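Local coordinates for apical membrane antigen AMA1 (Toxoplasma gondii ME49, PDB 4YIV), which plays an essential part in host-cell invasion by the parasite, as a microneme protein belonging to the moving junction formed with the host plasma membrane, at residues His31-Gln34 with Ser35-Val39; Pro117-Leu120 with Leu121-Ser125; Asn220-Ala223 with Phe224-Lys227. All coordinates share one frame; numbering follows the deposited sequence.

Contacts 1 and 3 are neighbours, although nearly two hundred residues separate them in the chain: their centres lie 14 Å apart, and H32 of contact 1 meets the backbone carbonyl of K227 in contact 3 through a weak hydrogen bond. Both lie beside one cobalt ion. H31 and H32 belong to its site, E25 supplies a further ligand, and the K227 side chain approaches to about 3 Å from the metal at its nearest atom. Contact 2 stands apart on the short helix 118-122, where it holds a cadmium ion, with its centre 28 Å from that of contact 1 and 19 Å from that of contact 3. Helix 132-141 packs against side chains of both contacts 2 and 3.

Contact 1 of 3, residues His31-Gln34 with Ser35-Val39. With CO (cobalt (II) ion), chain I; NAG (2-acetamido-2-deoxy-beta-D-glucopyranose), chain B.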
# COMPACT_ATOMS: atom_id res chain seq x y z
N HIS A 31 -12.77 -1.32 4.14
CA HIS A 31 -13.24 -0.49 5.24
C HIS A 31 -12.47 0.82 5.42
O HIS A 31 -13.02 1.89 5.45
CB HIS A 31 -13.23 -1.32 6.54
CG HIS A 31 -13.83 -0.60 7.72
ND1 HIS A 31 -14.89 0.27 7.60
CD2 HIS A 31 -13.53 -0.66 9.04
CE1 HIS A 31 -15.20 0.74 8.79
NE2 HIS A 31 -14.40 0.19 9.69
N HIS A 32 -11.16 0.72 5.53
CA HIS A 32 -10.31 1.83 5.88
C HIS A 32 -9.64 2.47 4.65
O HIS A 32 -9.68 3.66 4.44
CB HIS A 32 -9.27 1.30 6.87
CG HIS A 32 -9.90 0.57 8.00
ND1 HIS A 32 -9.37 -0.59 8.54
CD2 HIS A 32 -11.03 0.83 8.70
CE1 HIS A 32 -10.15 -0.99 9.53
NE2 HIS A 32 -11.14 -0.14 9.65
N HIS A 33 -9.04 1.62 3.83
CA HIS A 33 -8.30 2.20 2.69
C HIS A 33 -9.25 2.79 1.63
O HIS A 33 -9.07 3.93 1.20
CB HIS A 33 -7.37 1.15 2.02
CG HIS A 33 -6.59 1.70 0.85
ND1 HIS A 33 -5.63 2.67 0.99
CD2 HIS A 33 -6.65 1.41 -0.48
CE1 HIS A 33 -5.12 2.96 -0.20
NE2 HIS A 33 -5.73 2.21 -1.11
N GLN A 34 -10.23 1.99 1.21
CA GLN A 34 -11.40 2.45 0.46
C GLN A 34 -11.14 2.90 -0.99
O GLN A 34 -11.96 3.60 -1.59
CB GLN A 34 -12.10 3.59 1.22
CG GLN A 34 -12.75 3.14 2.48
CD GLN A 34 -13.42 4.28 3.19
OE1 GLN A 34 -12.83 4.93 4.04
NE2 GLN A 34 -14.67 4.54 2.82
N SER A 35 -10.03 2.48 -1.57
CA SER A 35 -9.70 2.90 -2.93
C SER A 35 -8.79 1.88 -3.57
O SER A 35 -8.43 0.90 -2.95
CB SER A 35 -9.05 4.28 -2.91
OG SER A 35 -9.11 4.89 -4.18
N GLY A 36 -8.40 2.11 -4.83
CA GLY A 36 -7.44 1.25 -5.47
C GLY A 36 -6.11 1.26 -4.73
O GLY A 36 -5.77 2.21 -4.00
N ILE A 37 -5.37 0.17 -4.89
CA ILE A 37 -4.07 -0.00 -4.23
C ILE A 37 -2.98 -0.02 -5.29
O ILE A 37 -1.99 0.70 -5.21
CB ILE A 37 -4.05 -1.28 -3.42
CG1 ILE A 37 -5.09 -1.17 -2.29
CG2 ILE A 37 -2.64 -1.54 -2.85
CD1 ILE A 37 -5.33 -2.43 -1.56
N TYR A 38 -3.17 -0.89 -6.30
CA TYR A 38 -2.19 -0.98 -7.36
C TYR A 38 -2.18 0.34 -8.13
O TYR A 38 -1.15 1.02 -8.22
CB TYR A 38 -2.52 -2.18 -8.26
CG TYR A 38 -1.56 -2.37 -9.41
CD1 TYR A 38 -0.31 -2.93 -9.21
CD2 TYR A 38 -1.93 -2.01 -10.69
CE1 TYR A 38 0.56 -3.11 -10.29
CE2 TYR A 38 -1.09 -2.19 -11.76
CZ TYR A 38 0.16 -2.75 -11.56
OH TYR A 38 0.98 -2.93 -12.64
N VAL A 39 -3.34 0.71 -8.65
CA VAL A 39 -3.57 2.08 -9.09
C VAL A 39 -4.71 2.68 -8.27
O VAL A 39 -5.80 2.12 -8.24
CB VAL A 39 -3.95 2.14 -10.58
CG1 VAL A 39 -4.35 3.56 -10.97
CG2 VAL A 39 -2.76 1.61 -11.40
CO CO I . -13.49 0.52 11.11
C1 NAG B . -14.96 -5.15 5.73
C2 NAG B . -16.07 -6.06 6.25
C3 NAG B . -17.33 -5.94 5.41
C4 NAG B . -17.73 -4.48 5.29
C5 NAG B . -16.56 -3.66 4.75
C6 NAG B . -16.93 -2.19 4.63
C7 NAG B . -14.87 -7.92 7.26
C8 NAG B . -14.35 -9.31 7.07
N2 NAG B . -15.61 -7.44 6.26
O3 NAG B . -18.39 -6.67 6.03
O4 NAG B . -18.84 -4.36 4.40
O5 NAG B . -15.42 -3.80 5.61
O6 NAG B . -17.13 -1.64 5.94
O7 NAG B . -14.62 -7.26 8.26
O HOH W 1 -15.37 -0.83 12.01
O HOH W 2 -15.18 1.59 11.74
O HOH W 3 -12.89 2.57 11.15
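H33 reaches across to G36 and I37, and its imidazole bridges a short turn within the loop between helix 18-25 and strand 43-47 in the AMA1 ectodomain, a PAN-domain protein. The ring meets the backbone at its edge. NE2 donates to G36 O over 2.9 Å, with an N-H...O angle of 162°. The oxygen lies close to the ring plane, yet the donor stands well above the plane of the carbonyl. S35 O sits near the same edge, with H33 CD2 3.1 Å from it, while I37 comes in obliquely and brings CG1 to 3.5 Å from H33 CD2. With CG anti to the backbone N (chi1 180°), H33 turns the NE2/CD2 edge of its ring toward the backbone of S35 and G36. Its other nitrogen, ND1, is bonded to the backbone N of C59, which is consistent with a neutral ring protonated on NE2. I61 of strand 61-62 touches both H33 and I37. The chain turns at Q34, whose positive phi of 70° ends the helical run of 31-33, and S35 OG then bonds D40 and D279.

H31 and H32 turn to a different task. CB of H31 rests on one face of the H32 ring, 3.8 Å above its plane. H31 NE2 binds the cobalt, together with three waters and E25, though the modelled 1.7 Å from NE2 to the ion is too short to be trusted. H32 NE2 hydrogen-bonds E25 OE1 and stands 2.8 Å from the ion; with two conformers modelled, its part in the site is uncertain. The glycan sugar comes obliquely to the H31 ring, its O6 3.4 Å from H31 ND1.

Contact 2 of 3, residues Pro117-Leu120 with Leu121-Ser125; sequences PMEL and LEKNS. With CD (cadmium ion), chain D.
E119 and E122 hold a cadmium ion between them. E119 binds with both carboxylate oxygens, OE1 and OE2 each 2.5 Å from the metal; E122 adds OE2 at 2.4 Å, and a water is a further ligand. The two side chains run alongside each other and point the same way, but their carboxylate planes are turned 86° apart. E119 gets there by bending at chi2 (-67°), whereas E122 stays extended beyond CG.

The acids are close together, and nearby positive charge probably offsets this. E119 OE2 and E122 OE1, both acceptors, are only 3.1 Å apart, a closeness that the cadmium probably makes tolerable, helped by R166, which hydrogen-bonds E119 OE2 and forms a long, weak ion pair with E122 OE1. The cadmium-bound water also donates to E122 OE1. K123 crosses E119 obliquely, CE lying 3.6 Å from E119 OE1, without bringing its ammonium into contact.

The apolar contact faces the protein. M118 and L121 cross at about a right angle, with M118 CE 4.0 Å from L121 CD1, and both reach helix 132-141, M118 at C136 and L121 at F139.

Among the backbone bonds, E122 N donates to M118 O at 2.8 Å in a nearly straight bond, after which K123 N divides itself between E119 O and L120 O, weakly in both cases. P117 is the N-cap residue of this short helix, on which E119 and E122, three residues apart, form a two-carboxylate metal site.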
# COMPACT_ATOMS: atom_id res chain seq x y z
N PRO A 117 12.11 18.35 3.69
CA PRO A 117 12.78 17.59 4.74
C PRO A 117 11.92 17.39 5.98
O PRO A 117 11.30 18.34 6.47
CB PRO A 117 14.00 18.45 5.06
CG PRO A 117 13.53 19.84 4.80
CD PRO A 117 12.61 19.74 3.61
N MET A 118 11.89 16.17 6.49
CA MET A 118 11.08 15.83 7.65
C MET A 118 11.44 16.69 8.88
O MET A 118 10.59 16.98 9.74
CB MET A 118 11.25 14.37 7.97
CG MET A 118 10.44 13.89 9.16
SD MET A 118 8.63 14.19 9.01
CE MET A 118 8.29 13.36 7.45
N GLU A 119 12.70 17.12 8.97
CA GLU A 119 13.12 17.91 10.13
C GLU A 119 12.32 19.18 10.24
O GLU A 119 11.97 19.62 11.33
CB GLU A 119 14.63 18.22 10.05
CG GLU A 119 15.47 17.09 10.51
CD GLU A 119 15.31 16.81 11.99
OE1 GLU A 119 15.48 17.79 12.77
OE2 GLU A 119 14.99 15.63 12.35
N LEU A 120 12.01 19.80 9.11
CA LEU A 120 11.26 21.04 9.17
C LEU A 120 9.79 20.76 9.50
O LEU A 120 9.17 21.57 10.17
CB LEU A 120 11.40 21.81 7.86
CG LEU A 120 12.62 22.74 7.83
CD1 LEU A 120 13.88 22.02 8.17
CD2 LEU A 120 12.73 23.29 6.45
N LEU A 121 9.24 19.62 9.10
CA LEU A 121 7.85 19.29 9.39
C LEU A 121 7.70 18.98 10.87
O LEU A 121 6.70 19.32 11.50
CB LEU A 121 7.38 18.08 8.58
CG LEU A 121 7.31 18.25 7.05
CD1 LEU A 121 6.90 16.92 6.38
CD2 LEU A 121 6.35 19.32 6.70
N GLU A 122 8.68 18.26 11.40
CA GLU A 122 8.72 17.94 12.81
C GLU A 122 8.68 19.23 13.68
O GLU A 122 8.12 19.25 14.79
CB GLU A 122 9.98 17.10 13.07
CG GLU A 122 10.59 17.24 14.43
CD GLU A 122 11.99 16.64 14.48
OE1 GLU A 122 12.26 15.61 13.81
OE2 GLU A 122 12.81 17.24 15.19
N LYS A 123 9.31 20.29 13.19
CA LYS A 123 9.43 21.56 13.94
C LYS A 123 8.29 22.54 13.66
O LYS A 123 8.25 23.64 14.23
CB LYS A 123 10.78 22.21 13.63
CG LYS A 123 11.93 21.38 14.21
CD LYS A 123 13.28 21.89 13.75
CE LYS A 123 14.41 20.94 14.17
NZ LYS A 123 14.55 20.83 15.65
N ASN A 124 7.35 22.12 12.81
CA ASN A 124 6.24 22.97 12.41
C ASN A 124 5.06 22.65 13.31
O ASN A 124 4.51 21.57 13.24
CB ASN A 124 5.88 22.75 10.93
CG ASN A 124 4.81 23.71 10.43
OD1 ASN A 124 4.03 24.29 11.20
ND2 ASN A 124 4.72 23.82 9.11
N SER A 125 4.70 23.60 14.16
CA SER A 125 3.64 23.42 15.14
C SER A 125 2.26 23.15 14.48
O SER A 125 1.36 22.60 15.10
CB SER A 125 3.56 24.67 16.03
OG SER A 125 2.79 24.39 17.18
CD CD D . 14.89 16.26 14.73
O HOH W 4 14.53 13.87 15.11

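Contact 3 of 3, residues Asn220-Ala223 with Phe224-Lys227; sequences NPDA and FISK
A223 O receives two backbone donors from the helix ahead of it: K227 N at 3.1 Å, lying in the carbonyl plane, and S226 N at 3.2 Å, standing above that plane. The type I turn N220-A223 leads into this helix and is closed by A223 N bonding N220 O. One water extends the closure, donating to N220 O and accepting from F224 N, so the first amide of the helix is satisfied. D222 O is served twice, by a weak bond from I225 N at 3.4 Å and by a second water, which also lies 2.6 Å from S226 OG. The D222 carboxylate bonds S130 through OD1, while the D222 and I225 side chains lie side by side, pointing the same way, with I225 CD1 4.1 Å from D222 OD1. F224 CG sits between the backbone N and the carbonyl carbon (chi1 78°), which brings its ring edge to P221 O, 3.1 Å from CD2; its own carbonyl accepts from N230. K227 NZ makes a weak bond to E25, a ligand of the cobalt ion. Coming after strand 210-213, the turn and helix 224-227 lie against helix 132-141, with P221 on E138 and F224 on L133.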
# COMPACT_ATOMS: atom_id res chain seq x y z
N ASN A 220 -6.53 12.44 8.55
CA ASN A 220 -6.51 12.06 9.95
C ASN A 220 -5.22 11.28 10.03
O ASN A 220 -5.22 10.12 9.98
CB ASN A 220 -7.70 11.20 10.32
CG ASN A 220 -8.98 11.97 10.33
OD1 ASN A 220 -9.13 12.93 11.05
ND2 ASN A 220 -9.91 11.56 9.53
N PRO A 221 -4.11 11.99 10.11
CA PRO A 221 -2.77 11.35 10.03
C PRO A 221 -2.37 10.22 10.91
O PRO A 221 -1.46 9.48 10.52
CB PRO A 221 -1.80 12.53 10.05
CG PRO A 221 -2.52 13.54 10.83
CD PRO A 221 -3.96 13.42 10.40
N ASP A 222 -3.00 10.09 12.03
CA ASP A 222 -2.61 9.03 12.92
C ASP A 222 -3.50 7.80 12.70
O ASP A 222 -3.29 6.81 13.28
CB ASP A 222 -2.71 9.47 14.40
CG ASP A 222 -1.69 10.53 14.79
OD1 ASP A 222 -0.57 10.49 14.33
OD2 ASP A 222 -2.02 11.41 15.56
N ALA A 223 -4.48 7.90 11.83
CA ALA A 223 -5.41 6.78 11.68
C ALA A 223 -4.78 5.50 11.13
O ALA A 223 -5.15 4.39 11.55
CB ALA A 223 -6.60 7.19 10.80
N PHE A 224 -3.83 5.65 10.19
CA PHE A 224 -3.26 4.48 9.51
C PHE A 224 -2.57 3.56 10.47
O PHE A 224 -2.38 2.37 10.19
CB PHE A 224 -2.26 4.95 8.40
CG PHE A 224 -0.91 5.40 8.92
CD1 PHE A 224 0.11 4.47 9.10
CD2 PHE A 224 -0.65 6.74 9.23
CE1 PHE A 224 1.34 4.85 9.61
CE2 PHE A 224 0.59 7.13 9.74
CZ PHE A 224 1.58 6.17 9.94
N ILE A 225 -2.13 4.10 11.61
CA ILE A 225 -1.36 3.32 12.58
C ILE A 225 -2.15 2.09 13.06
O ILE A 225 -1.61 1.00 13.24
CB ILE A 225 -0.94 4.22 13.79
CG1 ILE A 225 -0.01 5.34 13.33
CG2 ILE A 225 -0.23 3.42 14.86
CD1 ILE A 225 0.12 6.46 14.37
N SER A 226 -3.45 2.27 13.26
CA SER A 226 -4.32 1.18 13.73
C SER A 226 -5.23 0.59 12.65
O SER A 226 -5.75 -0.50 12.82
CB SER A 226 -5.22 1.69 14.88
OG SER A 226 -6.14 2.68 14.39
N LYS A 227 -5.43 1.32 11.56
CA LYS A 227 -6.48 0.94 10.62
C LYS A 227 -5.97 0.26 9.37
O LYS A 227 -6.79 -0.19 8.57
CB LYS A 227 -7.28 2.17 10.21
CG LYS A 227 -8.04 2.77 11.35
CD LYS A 227 -8.95 1.69 11.98
CE LYS A 227 -10.19 2.24 12.61
NZ LYS A 227 -11.11 1.08 12.99
O HOH W 5 -3.79 8.10 8.45
O HOH W 6 -4.69 4.78 14.72